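Local coordinates for protein 16S rRNA (guanine(1405)-N(7))-methyltransferase (Klebsiella pneumoniae, PDB 6PI9) that probably methylates the N7 position of guanine 1405 in 16S rRNA, using S-adenosyl-L-methionine, and so confers resistance to various aminoglycosides, at residues 25-30 and 50-55; 140-145 and 165-170; 215-220 and 249-254. All coordinates share one frame; numbering follows the deposited sequence. Where two conformers were deposited one is given.

Interaction 1 of 3, residues 25-30 and 50-55; sequences ETVRRV and THLHQI. With SAH (S-adenosyl-L-homocysteine), chain B.
Val30 of helix 24-34 meets His51 and Leu52 of helix 41-57. The two short segments run closer to antiparallel than parallel, at 129° between their directions, with axes 10.5 Å apart. Both belong to the N-terminal helices that precede the Rossmann-like core. In related aminoglycoside-resistance methyltransferases this region helps to recognise the ribosome, and it probably does so here.

Packing is tightest at Val30. Its CG1, anti to the backbone N (chi1 165°), lies over one face of the imidazole, 3.7 Å from the ring centroid. This is a CH-pi contact. CG2 covers the same ring nearer its tip, 3.5 Å from His51 CE1. His51 was modelled in two conformers, so these ring contacts describe one of them. Val30 CG1 also rests 4.0 Å from Leu52 CG. Leu52 then spreads its two methyls: CD1 lies 4.1 Å from Val27 CG1, the two side chains crossing at about a right angle, and CD2 faces Thr26 CG2 more loosely at 4.3 Å. Helix 4-14 covers Val27 with Leu13 and Leu14.

The looser side is a water bridge between Arg29 and His51. The water lies 3.2 Å from His51 NE2 and makes a weak bond with Arg29 NH1. The Arg29 guanidinium is also held by salt bridges to Glu33 and Asp167, and the Thr26 hydroxyl binds Asp167 too.

Ile55 is buried at the ligand end. Its carbonyl O comes 3.1 Å from C8 of S-adenosyl-L-homocysteine, and Leu218 of the second subunit packs on it.

No direct hydrogen bond joins the two segments. The helices are therefore matched by shape, through methyls against a ring and a leucine, while polar groups of helix 24-34 tie it to Asp167 of the pocket.

Interaction 2 of 3, residues 140-145 and 165-170; sequences MDIHLG and ACDLLS. With SAH (S-adenosyl-L-homocysteine), chain B.
Asp141 and Ala165 form a parallel bridge, and Cys166 N donates to Asp141 O at 2.8 Å. The bridge lies where strands 137-141 and 162-165 end, at the cofactor edge of a Rossmann-like methyltransferase fold.

Just before Asp141 in the chain, Met140 CB presses on Cys166 CB at 3.4 Å, tighter than usual for two carbons. Just after it, Ile142 CG2 reaches Asp167 CB at 3.8 Å. Ile142 CD1 also touches the adenine.

The Asp141 side chain turns from Cys166 to the ribose. Its OD2 accepts from O3' of S-adenosyl-L-homocysteine at 2.7 Å and from Gly123 N. Its OD1 accepts from O2', although the modelled separation is doubtfully short. The same OD1 takes the N-H of His143, an Asx turn that fixes the carboxylate. An acidic residue at the end of the second strand, gripping the ribose, is a hallmark of class I methyltransferases.

Asp167 forms a second Asx turn, with Leu169 N on OD1. That oxygen also accepts from adenine N6 at 3.0 Å, while OD2 is held from helix 24-34. Leu168 reads the base with its backbone: its N-H points almost straight at adenine N1, 2.9 Å away at 169°.

Interaction 3 of 3, residues 215-220 and 249-254; sequences TRTLGG and VSDELV
The contact joins the loop after strand 208-214 to the tight turn of the C-terminal beta-hairpin, where Thr215 meets Asp251. In that turn Ser250 and Asp251 both have left-handed backbone angles, close to a type I' turn. Thr215 N donates to Asp251 O at 3.0 Å, and the bond is nearly straight at 176°.

The side chains add a second tie. Thr217 OG1 gives its proton to Asp251 OD2 at 2.7 Å, meeting that oxygen nearly along its C-O bond. OG1 lies between the backbone N and the carbonyl carbon of its residue (chi1 58°), which brings it to the carboxylate. Thr215 CG2 lies 4.0 Å from Leu253 CB, the two side chains crossing at about a right angle. Glu226 of helix 225-236 touches both Thr215 and Leu253.

Next to the turn, Glu252 binds Thr212 and forms a salt bridge with Arg96, a cofactor-binding residue. Further along the loop, Leu218 packs on Gln54 of the second subunit. Strand 252-259 runs antiparallel to both neighbours, 208-214 and 241-248, the reversed last strand typical of the class I methyltransferase fold.

How the interactions relate
Interactions 1 and 2 adjoin, with centres 11 Å apart, and both touch the cofactor. Asp167 of interaction 2 ties the adenine-binding loop to helix 24-34 of interaction 1. The centre of interaction 3 lies about 26 to 27 Å from theirs, at the far part of the sheet that interaction 2 also reaches. Interaction 1 is buried and apolar across its helices. Interaction 2 is partly buried and rich in bonds to the ligand. Interaction 3 is mostly buried, yet its two bonds are polar and join loop to turn. Interactions 1 and 3 both reach the second subunit, where Leu218 of one chain meets helix 41-57 of the other.

Interaction 1 of 3, residues 25-30 and 50-55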
loop_
_atom_site.group_PDB
_atom_site.type_symbol
_atom_site.label_atom_id
_atom_site.label_comp_id
_atom_site.label_asym_id
_atom_site.label_seq_id
_atom_site.Cartn_x
_atom_site.Cartn_y
_atom_site.Cartn_z
ATOM N N GLU A 25 -18.417 12.578 -3.814
ATOM C CA GLU A 25 -18.612 12.255 -5.225
ATOM C C GLU A 25 -17.649 11.174 -5.695
ATOM O O GLU A 25 -18.008 10.369 -6.557
ATOM C CB GLU A 25 -18.474 13.513 -6.113
ATOM C CG GLU A 25 -19.112 13.330 -7.510
ATOM C CD GLU A 25 -20.531 12.650 -7.494
ATOM O OE1 GLU A 25 -21.474 13.156 -6.787
ATOM O OE2 GLU A 25 -20.676 11.569 -8.186
ATOM N N THR A 26 -16.437 11.120 -5.139
ATOM C CA THR A 26 -15.504 10.050 -5.490
ATOM C C THR A 26 -15.958 8.695 -4.957
ATOM O O THR A 26 -15.925 7.677 -5.681
ATOM C CB THR A 26 -14.122 10.423 -4.954
ATOM O OG1 THR A 26 -13.751 11.642 -5.627
ATOM C CG2 THR A 26 -13.098 9.320 -5.217
ATOM N N VAL A 27 -16.400 8.666 -3.701
ATOM C CA VAL A 27 -16.943 7.426 -3.138
ATOM C C VAL A 27 -18.062 6.916 -4.036
ATOM O O VAL A 27 -18.102 5.750 -4.417
ATOM C CB VAL A 27 -17.483 7.677 -1.704
ATOM C CG1 VAL A 27 -18.129 6.361 -1.140
ATOM C CG2 VAL A 27 -16.343 8.161 -0.788
ATOM N N ARG A 28 -19.020 7.785 -4.347
ATOM C CA ARG A 28 -20.153 7.389 -5.176
ATOM C C ARG A 28 -19.706 6.906 -6.571
ATOM O O ARG A 28 -20.192 5.881 -7.077
ATOM C CB ARG A 28 -21.102 8.594 -5.247
ATOM C CG ARG A 28 -22.439 8.316 -5.778
ATOM C CD ARG A 28 -23.333 9.620 -5.666
ATOM N NE ARG A 28 -23.730 9.981 -4.298
ATOM C CZ ARG A 28 -23.233 11.023 -3.627
ATOM N NH1 ARG A 28 -22.299 11.820 -4.187
ATOM N NH2 ARG A 28 -23.684 11.288 -2.399
ATOM N N ARG A 29 -18.791 7.641 -7.219
ATOM C CA ARG A 29 -18.300 7.221 -8.540
ATOM C C ARG A 29 -17.682 5.824 -8.493
ATOM O O ARG A 29 -17.992 4.953 -9.334
ATOM C CB ARG A 29 -17.265 8.241 -9.075
ATOM C CG ARG A 29 -16.672 7.840 -10.414
ATOM C CD ARG A 29 -15.527 8.772 -10.918
ATOM N NE ARG A 29 -14.447 9.002 -9.948
ATOM C CZ ARG A 29 -13.462 8.134 -9.674
ATOM N NH1 ARG A 29 -13.397 6.968 -10.323
ATOM N NH2 ARG A 29 -12.518 8.453 -8.783
ATOM N N VAL A 30 -16.820 5.574 -7.503
ATOM C CA VAL A 30 -16.180 4.251 -7.401
ATOM C C VAL A 30 -17.233 3.182 -7.191
ATOM O O VAL A 30 -17.219 2.100 -7.815
ATOM C CB VAL A 30 -15.148 4.281 -6.256
ATOM C CG1 VAL A 30 -14.695 2.882 -5.817
ATOM C CG2 VAL A 30 -13.930 5.100 -6.704
ATOM N N THR A 50 -12.272 -1.657 -0.745
ATOM C CA THR A 50 -10.897 -2.026 -1.112
ATOM C C THR A 50 -10.290 -1.035 -2.102
ATOM O O THR A 50 -9.160 -0.572 -1.915
ATOM C CB THR A 50 -10.879 -3.435 -1.688
ATOM O OG1 THR A 50 -11.261 -4.326 -0.644
ATOM C CG2 THR A 50 -9.450 -3.783 -2.079
ATOM N N HIS A 51 -11.024 -0.713 -3.171
ATOM C CA HIS A 51 -10.595 0.278 -4.178
ATOM C C HIS A 51 -10.224 1.604 -3.521
ATOM O O HIS A 51 -9.137 2.162 -3.750
ATOM C CB HIS A 51 -11.741 0.474 -5.201
ATOM C CG HIS A 51 -11.460 1.428 -6.340
ATOM N ND1 HIS A 51 -11.043 2.729 -6.152
ATOM C CD2 HIS A 51 -11.667 1.297 -7.680
ATOM C CE1 HIS A 51 -10.939 3.339 -7.321
ATOM N NE2 HIS A 51 -11.326 2.500 -8.266
ATOM N N LEU A 52 -11.122 2.119 -2.680
ATOM C CA LEU A 52 -10.906 3.416 -2.048
ATOM C C LEU A 52 -9.703 3.379 -1.115
ATOM O O LEU A 52 -8.924 4.347 -1.058
ATOM C CB LEU A 52 -12.181 3.879 -1.325
ATOM C CG LEU A 52 -13.243 4.268 -2.354
ATOM C CD1 LEU A 52 -14.683 4.245 -1.773
ATOM C CD2 LEU A 52 -12.884 5.699 -2.855
ATOM N N HIS A 53 -9.507 2.256 -0.388
ATOM C CA HIS A 53 -8.309 2.133 0.444
ATOM C C HIS A 53 -7.052 2.146 -0.427
ATOM O O HIS A 53 -6.060 2.786 -0.071
ATOM C CB HIS A 53 -8.362 0.857 1.299
ATOM C CG HIS A 53 -7.091 0.550 2.055
ATOM N ND1 HIS A 53 -6.171 -0.393 1.630
ATOM C CD2 HIS A 53 -6.622 1.014 3.243
ATOM C CE1 HIS A 53 -5.180 -0.472 2.504
ATOM N NE2 HIS A 53 -5.425 0.376 3.490
ATOM N N GLN A 54 -7.091 1.457 -1.580
ATOM C CA GLN A 54 -5.916 1.400 -2.449
ATOM C C GLN A 54 -5.582 2.770 -3.028
ATOM O O GLN A 54 -4.404 3.131 -3.130
ATOM C CB GLN A 54 -6.126 0.400 -3.574
ATOM C CG GLN A 54 -6.315 -0.997 -3.074
ATOM C CD GLN A 54 -6.636 -1.940 -4.202
ATOM O OE1 GLN A 54 -7.361 -2.928 -4.021
ATOM N NE2 GLN A 54 -6.091 -1.644 -5.395
ATOM N N ILE A 55 -6.596 3.567 -3.384
ATOM C CA ILE A 55 -6.259 4.827 -4.041
ATOM C C ILE A 55 -6.030 5.981 -3.066
ATOM O O ILE A 55 -5.303 6.934 -3.407
ATOM C CB ILE A 55 -7.323 5.215 -5.084
ATOM C CG1 ILE A 55 -8.595 5.745 -4.463
ATOM C CG2 ILE A 55 -7.593 4.054 -6.048
ATOM C CD1 ILE A 55 -9.539 6.357 -5.483
HETATM N N SAH B . 1.793 13.380 -4.439
HETATM C CA SAH B . 1.819 13.118 -2.983
HETATM C CB SAH B . 0.867 11.992 -2.622
HETATM C CG SAH B . 1.023 10.651 -3.396
HETATM S SD SAH B . -0.013 9.321 -2.628
HETATM C C SAH B . 3.243 12.762 -2.515
HETATM O O SAH B . 4.016 12.285 -3.372
HETATM O OXT SAH B . 3.601 12.895 -1.328
HETATM C "C5'" SAH B . -1.376 9.295 -3.871
HETATM C "C4'" SAH B . -2.432 10.419 -3.656
HETATM O "O4'" SAH B . -3.334 10.456 -4.783
HETATM C "C3'" SAH B . -3.313 10.355 -2.375
HETATM O "O3'" SAH B . -3.191 11.576 -1.617
HETATM C "C2'" SAH B . -4.746 10.209 -2.884
HETATM O "O2'" SAH B . -5.632 10.963 -2.053
HETATM C "C1'" SAH B . -4.615 10.863 -4.267
HETATM N N9 SAH B . -5.562 10.377 -5.252
HETATM C C8 SAH B . -5.793 9.072 -5.606
HETATM N N7 SAH B . -6.667 9.074 -6.657
HETATM C C5 SAH B . -7.021 10.375 -6.909
HETATM C C6 SAH B . -7.888 10.973 -7.794
HETATM N N6 SAH B . -8.660 10.284 -8.609
HETATM N N1 SAH B . -7.933 12.357 -7.832
HETATM C C2 SAH B . -7.223 13.111 -6.960
HETATM N N3 SAH B . -6.365 12.541 -6.056
HETATM C C4 SAH B . -6.295 11.180 -6.065
HETATM O O HOH W 1 -12.140 4.047 -11.005
#

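Interaction 2 of 3, residues 140-145 and 165-170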
loop_
_atom_site.group_PDB
_atom_site.type_symbol
_atom_site.label_atom_id
_atom_site.label_comp_id
_atom_site.label_asym_id
_atom_site.label_seq_id
_atom_site.Cartn_x
_atom_site.Cartn_y
_atom_site.Cartn_z
ATOM N N MET A 140 -4.089 19.710 -4.677
ATOM C CA MET A 140 -5.458 19.255 -4.856
ATOM C C MET A 140 -5.499 17.762 -4.640
ATOM O O MET A 140 -4.540 17.054 -4.959
ATOM C CB MET A 140 -6.020 19.654 -6.213
ATOM C CG MET A 140 -5.256 19.267 -7.421
ATOM S SD MET A 140 -5.666 20.478 -8.793
ATOM C CE MET A 140 -4.831 21.966 -8.281
ATOM N N ASP A 141 -6.620 17.285 -4.102
ATOM C CA ASP A 141 -6.672 15.868 -3.748
ATOM C C ASP A 141 -8.139 15.508 -3.494
ATOM O O ASP A 141 -8.997 16.379 -3.327
ATOM C CB ASP A 141 -5.794 15.618 -2.519
ATOM C CG ASP A 141 -5.304 14.162 -2.416
ATOM O OD1 ASP A 141 -6.133 13.259 -2.406
ATOM O OD2 ASP A 141 -4.072 13.957 -2.412
ATOM N N ILE A 142 -8.418 14.201 -3.452
ATOM C CA ILE A 142 -9.756 13.748 -3.062
ATOM C C ILE A 142 -9.878 13.580 -1.563
ATOM O O ILE A 142 -10.991 13.364 -1.044
ATOM C CB ILE A 142 -10.078 12.395 -3.693
ATOM C CG1 ILE A 142 -8.938 11.427 -3.473
ATOM C CG2 ILE A 142 -10.457 12.561 -5.128
ATOM C CD1 ILE A 142 -9.454 9.979 -3.865
ATOM N N HIS A 143 -8.747 13.582 -0.862
ATOM C CA HIS A 143 -8.659 13.439 0.584
ATOM C C HIS A 143 -8.825 14.805 1.219
ATOM O O HIS A 143 -7.890 15.605 1.274
ATOM C CB HIS A 143 -7.316 12.812 0.967
ATOM C CG HIS A 143 -7.345 12.209 2.332
ATOM N ND1 HIS A 143 -7.846 12.886 3.423
ATOM C CD2 HIS A 143 -6.983 10.986 2.779
ATOM C CE1 HIS A 143 -7.796 12.106 4.491
ATOM N NE2 HIS A 143 -7.263 10.950 4.131
ATOM N N LEU A 144 -10.042 15.096 1.676
ATOM C CA LEU A 144 -10.314 16.384 2.292
ATOM C C LEU A 144 -9.609 16.553 3.628
ATOM O O LEU A 144 -9.483 17.680 4.115
ATOM C CB LEU A 144 -11.827 16.535 2.486
ATOM C CG LEU A 144 -12.646 16.217 1.238
ATOM C CD1 LEU A 144 -14.093 16.457 1.548
ATOM C CD2 LEU A 144 -12.211 17.131 0.109
ATOM N N GLY A 145 -9.134 15.474 4.242
ATOM C CA GLY A 145 -8.309 15.659 5.427
ATOM C C GLY A 145 -6.975 16.289 5.069
ATOM O O GLY A 145 -6.514 17.227 5.727
ATOM N N ALA A 165 -10.358 20.493 -2.986
ATOM C CA ALA A 165 -10.835 19.190 -3.470
ATOM C C ALA A 165 -10.657 19.023 -4.980
ATOM O O ALA A 165 -11.073 19.882 -5.763
ATOM C CB ALA A 165 -12.313 19.086 -3.130
ATOM N N CYS A 166 -10.229 17.837 -5.413
ATOM C CA CYS A 166 -10.166 17.604 -6.856
ATOM C C CYS A 166 -10.142 16.112 -7.129
ATOM O O CYS A 166 -9.238 15.446 -6.616
ATOM C CB CYS A 166 -8.852 18.187 -7.412
ATOM S SG CYS A 166 -8.616 17.782 -9.151
ATOM N N ASP A 167 -11.048 15.606 -7.963
ATOM C CA ASP A 167 -10.970 14.203 -8.412
ATOM C C ASP A 167 -10.441 14.235 -9.843
ATOM O O ASP A 167 -11.164 14.629 -10.764
ATOM C CB ASP A 167 -12.326 13.468 -8.306
ATOM C CG ASP A 167 -12.194 11.957 -8.628
ATOM O OD1 ASP A 167 -11.258 11.573 -9.371
ATOM O OD2 ASP A 167 -13.068 11.169 -8.209
ATOM N N LEU A 168 -9.203 13.782 -10.017
ATOM C CA LEU A 168 -8.488 13.801 -11.292
ATOM C C LEU A 168 -9.036 12.819 -12.335
ATOM O O LEU A 168 -8.552 12.807 -13.482
ATOM C CB LEU A 168 -7.023 13.538 -11.032
ATOM C CG LEU A 168 -6.339 14.704 -10.276
ATOM C CD1 LEU A 168 -4.982 14.207 -9.851
ATOM C CD2 LEU A 168 -6.144 15.963 -11.150
ATOM N N LEU A 169 -10.032 11.996 -12.001
ATOM C CA LEU A 169 -10.713 11.215 -13.013
ATOM C C LEU A 169 -11.853 11.987 -13.639
ATOM O O LEU A 169 -12.324 11.648 -14.743
ATOM C CB LEU A 169 -11.273 9.910 -12.401
ATOM C CG LEU A 169 -10.377 8.656 -12.582
ATOM C CD1 LEU A 169 -10.318 8.363 -13.998
ATOM C CD2 LEU A 169 -8.966 8.830 -12.201
ATOM N N SER A 170 -12.369 12.992 -12.953
ATOM C CA SER A 170 -13.448 13.719 -13.569
ATOM C C SER A 170 -13.099 15.168 -13.837
ATOM O O SER A 170 -13.928 15.890 -14.413
ATOM C CB SER A 170 -14.730 13.578 -12.727
ATOM O OG SER A 170 -14.428 13.625 -11.362
HETATM N N SAH B . 1.793 13.380 -4.439
HETATM C CA SAH B . 1.819 13.118 -2.983
HETATM C CB SAH B . 0.867 11.992 -2.622
HETATM C CG SAH B . 1.023 10.651 -3.396
HETATM S SD SAH B . -0.013 9.321 -2.628
HETATM C C SAH B . 3.243 12.762 -2.515
HETATM O O SAH B . 4.016 12.285 -3.372
HETATM O OXT SAH B . 3.601 12.895 -1.328
HETATM C "C5'" SAH B . -1.376 9.295 -3.871
HETATM C "C4'" SAH B . -2.432 10.419 -3.656
HETATM O "O4'" SAH B . -3.334 10.456 -4.783
HETATM C "C3'" SAH B . -3.313 10.355 -2.375
HETATM O "O3'" SAH B . -3.191 11.576 -1.617
HETATM C "C2'" SAH B . -4.746 10.209 -2.884
HETATM O "O2'" SAH B . -5.632 10.963 -2.053
HETATM C "C1'" SAH B . -4.615 10.863 -4.267
HETATM N N9 SAH B . -5.562 10.377 -5.252
HETATM C C8 SAH B . -5.793 9.072 -5.606
HETATM N N7 SAH B . -6.667 9.074 -6.657
HETATM C C5 SAH B . -7.021 10.375 -6.909
HETATM C C6 SAH B . -7.888 10.973 -7.794
HETATM N N6 SAH B . -8.660 10.284 -8.609
HETATM N N1 SAH B . -7.933 12.357 -7.832
HETATM C C2 SAH B . -7.223 13.111 -6.960
HETATM N N3 SAH B . -6.365 12.541 -6.056
HETATM C C4 SAH B . -6.295 11.180 -6.065
#

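Interaction 3 of 3, residues 215-220 and 249-254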
loop_
_atom_site.group_PDB
_atom_site.type_symbol
_atom_site.label_atom_id
_atom_site.label_comp_id
_atom_site.label_asym_id
_atom_site.label_seq_id
_atom_site.Cartn_x
_atom_site.Cartn_y
_atom_site.Cartn_z
ATOM N N THR A 215 9.833 3.407 -6.362
ATOM C CA THR A 215 10.624 2.225 -6.676
ATOM C C THR A 215 10.483 1.353 -5.439
ATOM O O THR A 215 11.117 1.607 -4.411
ATOM C CB THR A 215 12.081 2.559 -6.982
ATOM O OG1 THR A 215 12.778 2.758 -5.743
ATOM C CG2 THR A 215 12.199 3.817 -7.856
ATOM N N ARG A 216 9.627 0.344 -5.524
ATOM C CA ARG A 216 9.276 -0.401 -4.326
ATOM C C ARG A 216 10.367 -1.386 -3.907
ATOM O O ARG A 216 10.063 -2.505 -3.478
ATOM C CB ARG A 216 7.934 -1.098 -4.549
ATOM C CG ARG A 216 6.772 -0.305 -3.960
ATOM C CD ARG A 216 5.429 -0.827 -4.412
ATOM N NE ARG A 216 4.547 0.244 -4.871
ATOM C CZ ARG A 216 4.373 0.579 -6.145
ATOM N NH1 ARG A 216 5.037 -0.062 -7.096
ATOM N NH2 ARG A 216 3.534 1.556 -6.463
ATOM N N THR A 217 11.636 -0.968 -4.002
ATOM C CA THR A 217 12.775 -1.772 -3.572
ATOM C C THR A 217 13.075 -1.506 -2.103
ATOM O O THR A 217 12.884 -0.397 -1.596
ATOM C CB THR A 217 14.029 -1.480 -4.404
ATOM O OG1 THR A 217 14.362 -0.079 -4.322
ATOM C CG2 THR A 217 13.819 -1.895 -5.878
ATOM N N LEU A 218 13.554 -2.534 -1.421
ATOM C CA LEU A 218 13.710 -2.468 0.015
ATOM C C LEU A 218 14.977 -3.193 0.444
ATOM O O LEU A 218 15.014 -3.799 1.524
ATOM C CB LEU A 218 12.476 -3.058 0.704
ATOM C CG LEU A 218 11.169 -2.307 0.416
ATOM C CD1 LEU A 218 9.952 -3.065 0.867
ATOM C CD2 LEU A 218 11.192 -0.912 1.033
ATOM N N GLY A 219 16.013 -3.155 -0.406
ATOM C CA GLY A 219 17.224 -3.936 -0.231
ATOM C C GLY A 219 17.401 -5.018 -1.278
ATOM O O GLY A 219 18.531 -5.480 -1.505
ATOM N N GLY A 220 16.320 -5.432 -1.920
ATOM C CA GLY A 220 16.404 -6.338 -3.043
ATOM C C GLY A 220 15.785 -5.645 -4.230
ATOM O O GLY A 220 15.102 -4.620 -4.088
ATOM N N VAL A 249 15.835 9.366 -6.167
ATOM C CA VAL A 249 16.089 9.955 -4.834
ATOM C C VAL A 249 15.223 9.201 -3.828
ATOM O O VAL A 249 13.994 9.328 -3.866
ATOM C CB VAL A 249 15.718 11.449 -4.780
ATOM C CG1 VAL A 249 16.227 12.083 -3.480
ATOM C CG2 VAL A 249 16.161 12.210 -6.032
ATOM N N SER A 250 15.835 8.414 -2.951
ATOM C CA SER A 250 15.130 7.841 -1.794
ATOM C C SER A 250 13.902 7.001 -2.206
ATOM O O SER A 250 12.781 7.172 -1.705
ATOM C CB SER A 250 14.751 8.957 -0.814
ATOM O OG SER A 250 13.929 8.476 0.233
ATOM N N ASP A 251 14.146 6.062 -3.122
ATOM C CA ASP A 251 13.152 5.132 -3.676
ATOM C C ASP A 251 12.035 5.864 -4.408
ATOM O O ASP A 251 10.889 5.397 -4.414
ATOM C CB ASP A 251 12.563 4.193 -2.611
ATOM C CG ASP A 251 13.566 3.078 -2.163
ATOM O OD1 ASP A 251 13.767 2.973 -0.937
ATOM O OD2 ASP A 251 14.120 2.305 -3.019
ATOM N N GLU A 252 12.355 7.023 -5.001
ATOM C CA GLU A 252 11.430 7.735 -5.880
ATOM C C GLU A 252 12.150 7.977 -7.199
ATOM O O GLU A 252 13.189 8.632 -7.208
ATOM C CB GLU A 252 10.988 9.073 -5.227
ATOM C CG GLU A 252 9.926 9.818 -6.039
ATOM C CD GLU A 252 9.291 10.943 -5.239
ATOM O OE1 GLU A 252 9.923 11.418 -4.288
ATOM O OE2 GLU A 252 8.147 11.327 -5.531
ATOM N N LEU A 253 11.604 7.449 -8.298
ATOM C CA LEU A 253 12.118 7.752 -9.638
ATOM C C LEU A 253 11.500 9.059 -10.115
ATOM O O LEU A 253 10.269 9.149 -10.220
ATOM C CB LEU A 253 11.745 6.630 -10.607
ATOM C CG LEU A 253 11.942 6.879 -12.130
ATOM C CD1 LEU A 253 13.411 7.091 -12.499
ATOM C CD2 LEU A 253 11.308 5.678 -12.858
ATOM N N VAL A 254 12.342 10.049 -10.436
ATOM C CA VAL A 254 11.890 11.422 -10.698
ATOM C C VAL A 254 12.222 11.776 -12.147
ATOM O O VAL A 254 13.341 11.575 -12.581
ATOM C CB VAL A 254 12.574 12.444 -9.761
ATOM C CG1 VAL A 254 12.021 13.899 -10.052
ATOM C CG2 VAL A 254 12.403 12.061 -8.284
#